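Local coordinates for ABC transporter substrate-binding protein (Vibrio cholerae, PDB 3LKV), which probably serves as the periplasmic substrate-binding component of an ABC transporter, holding a phenylalanine between its two lobes in this crystal, at residues A226-V231 / D275-K280. Residues are numbered along the deposited sequence; the frame is centred on the assembly and turned at random.
Sequences AATSYV and DLVINK
V231, on the short helix 228-232, supplies most of the apolar surface with which this helix packs on the edge strand 275-278, and its two methyls divide the work. CG1 sits in the crowded position between the backbone N and the carbonyl carbon (chi1 70°) and meets V277 CG1 at 3.5 Å, tighter than an ordinary methyl contact. The two valines cross at roughly a right angle, so they touch branch to branch rather than lying alongside. CG2 of V231, anti to its own backbone N, reaches further along the strand and rests 3.6 Å from N279 CB. T228 adds a looser touch, its CG2 lying 4.3 Å from V277 CG2.

Polar links flank this apolar centre. At one end the carboxamide of N279, with CG anti to its backbone N, donates from ND2 to V231 O over 3.0 Å; the bond is somewhat bent at the hydrogen (146°), yet it approaches in the carbonyl plane and close to the plane of the amide. The same amide turns OD1 to the backbone N of A282, where N279 serves as N-cap of helix 280-285. One side chain thus ties two helices together, and bonds at both ends of its amide fix its flip. At the other end a water donates to D275 O at 2.7 Å and also hydrogen-bonds T228 OG1, linking the helix start to the strand start.

Backbone bonds of D275 and V277 to G240 and S238 hold the strand antiparallel to 237-240. Y230, in the same helix, touches the bound phenylalanine. The whole is a helix-on-sheet packing at the antiparallel edge of an otherwise parallel sheet, within one alpha/beta lobe of the periplasmic binding protein fold.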
loop_
_atom_site.group_PDB
_atom_site.type_symbol
_atom_site.label_atom_id
_atom_site.label_comp_id
_atom_site.label_asym_id
_atom_site.label_seq_id
_atom_site.Cartn_x
_atom_site.Cartn_y
_atom_site.Cartn_z
ATOM N N ALA A 226 -3.576 -8.131 -27.096
ATOM C CA ALA A 226 -4.781 -8.729 -26.482
ATOM C C ALA A 226 -5.103 -8.018 -25.161
ATOM O O ALA A 226 -6.115 -8.302 -24.501
ATOM C CB ALA A 226 -4.553 -10.246 -26.296
ATOM N N ALA A 227 -4.225 -7.106 -24.771
ATOM C CA ALA A 227 -4.362 -6.364 -23.516
ATOM C C ALA A 227 -4.055 -4.902 -23.785
ATOM O O ALA A 227 -3.126 -4.590 -24.516
ATOM C CB ALA A 227 -3.387 -6.906 -22.442
ATOM N N THR A 228 -4.781 -4.034 -23.119
ATOM C CA THR A 228 -4.600 -2.567 -23.175
ATOM C C THR A 228 -3.220 -2.125 -22.727
ATOM O O THR A 228 -2.643 -1.197 -23.304
ATOM C CB THR A 228 -5.630 -1.905 -22.284
ATOM O OG1 THR A 228 -6.912 -2.352 -22.696
ATOM C CG2 THR A 228 -5.571 -0.385 -22.344
ATOM N N SER A 229 -2.679 -2.788 -21.713
ATOM C CA SER A 229 -1.329 -2.486 -21.266
ATOM C C SER A 229 -0.355 -2.614 -22.460
ATOM O O SER A 229 0.661 -1.939 -22.510
ATOM C CB SER A 229 -0.911 -3.386 -20.093
ATOM O OG SER A 229 -1.103 -4.785 -20.402
ATOM N N TYR A 230 -0.666 -3.446 -23.441
ATOM C CA TYR A 230 0.271 -3.566 -24.556
ATOM C C TYR A 230 0.250 -2.336 -25.499
ATOM O O TYR A 230 1.297 -1.963 -26.029
ATOM C CB TYR A 230 0.030 -4.827 -25.350
ATOM C CG TYR A 230 0.101 -6.131 -24.581
ATOM C CD1 TYR A 230 0.733 -6.233 -23.367
ATOM C CD2 TYR A 230 -0.400 -7.286 -25.146
ATOM C CE1 TYR A 230 0.790 -7.425 -22.696
ATOM C CE2 TYR A 230 -0.321 -8.499 -24.511
ATOM C CZ TYR A 230 0.254 -8.567 -23.281
ATOM O OH TYR A 230 0.307 -9.791 -22.678
ATOM N N VAL A 231 -0.918 -1.710 -25.672
ATOM C CA VAL A 231 -1.080 -0.549 -26.551
ATOM C C VAL A 231 -0.348 0.618 -25.911
ATOM O O VAL A 231 0.352 1.390 -26.599
ATOM C CB VAL A 231 -2.571 -0.227 -26.859
ATOM C CG1 VAL A 231 -3.288 0.318 -25.637
ATOM C CG2 VAL A 231 -2.691 0.813 -27.916
ATOM N N ASP A 275 -12.310 -3.253 -24.423
ATOM C CA ASP A 275 -12.262 -1.901 -24.999
ATOM C C ASP A 275 -11.289 -1.878 -26.166
ATOM O O ASP A 275 -10.150 -2.331 -26.052
ATOM C CB ASP A 275 -11.857 -0.853 -23.962
ATOM C CG ASP A 275 -12.807 -0.815 -22.763
ATOM O OD1 ASP A 275 -14.016 -0.604 -22.996
ATOM O OD2 ASP A 275 -12.345 -1.032 -21.614
ATOM N N LEU A 276 -11.763 -1.355 -27.290
ATOM C CA LEU A 276 -10.949 -1.119 -28.461
ATOM C C LEU A 276 -10.133 0.131 -28.264
ATOM O O LEU A 276 -10.683 1.209 -28.137
ATOM C CB LEU A 276 -11.857 -0.977 -29.685
ATOM C CG LEU A 276 -11.201 -0.706 -31.041
ATOM C CD1 LEU A 276 -9.974 -1.573 -31.241
ATOM C CD2 LEU A 276 -12.269 -0.859 -32.242
ATOM N N VAL A 277 -8.817 -0.012 -28.224
ATOM C CA VAL A 277 -7.909 1.112 -28.047
ATOM C C VAL A 277 -6.920 1.119 -29.224
ATOM O O VAL A 277 -6.520 0.052 -29.674
ATOM C CB VAL A 277 -7.169 0.970 -26.725
ATOM C CG1 VAL A 277 -6.153 2.094 -26.543
ATOM C CG2 VAL A 277 -8.202 0.854 -25.527
ATOM N N ILE A 278 -6.576 2.307 -29.741
ATOM C CA ILE A 278 -5.681 2.479 -30.912
ATOM C C ILE A 278 -4.505 3.362 -30.533
ATOM O O ILE A 278 -4.697 4.398 -29.900
ATOM C CB ILE A 278 -6.374 3.182 -32.115
ATOM C CG1 ILE A 278 -7.620 2.436 -32.572
ATOM C CG2 ILE A 278 -5.403 3.339 -33.290
ATOM C CD1 ILE A 278 -7.449 0.932 -32.673
ATOM N N ASN A 279 -3.294 2.963 -30.908
ATOM C CA ASN A 279 -2.134 3.808 -30.723
ATOM C C ASN A 279 -1.742 4.475 -32.051
ATOM O O ASN A 279 -0.965 3.930 -32.846
ATOM C CB ASN A 279 -0.976 3.038 -30.123
ATOM C CG ASN A 279 0.111 3.953 -29.635
ATOM O OD1 ASN A 279 0.251 5.091 -30.112
ATOM N ND2 ASN A 279 0.886 3.486 -28.670
ATOM N N LYS A 280 -2.270 5.689 -32.254
ATOM C CA LYS A 280 -2.116 6.449 -33.544
ATOM C C LYS A 280 -0.670 6.779 -33.770
ATOM O O LYS A 280 -0.150 6.583 -34.860
ATOM C CB LYS A 280 -2.904 7.764 -33.524
ATOM C CG LYS A 280 -4.372 7.739 -34.002
ATOM C CD LYS A 280 -5.156 8.972 -33.366
ATOM C CE LYS A 280 -5.963 9.837 -34.384
ATOM N NZ LYS A 280 -6.768 10.913 -33.674
HETATM O O HOH W 1 -7.625 -2.749 -25.099
#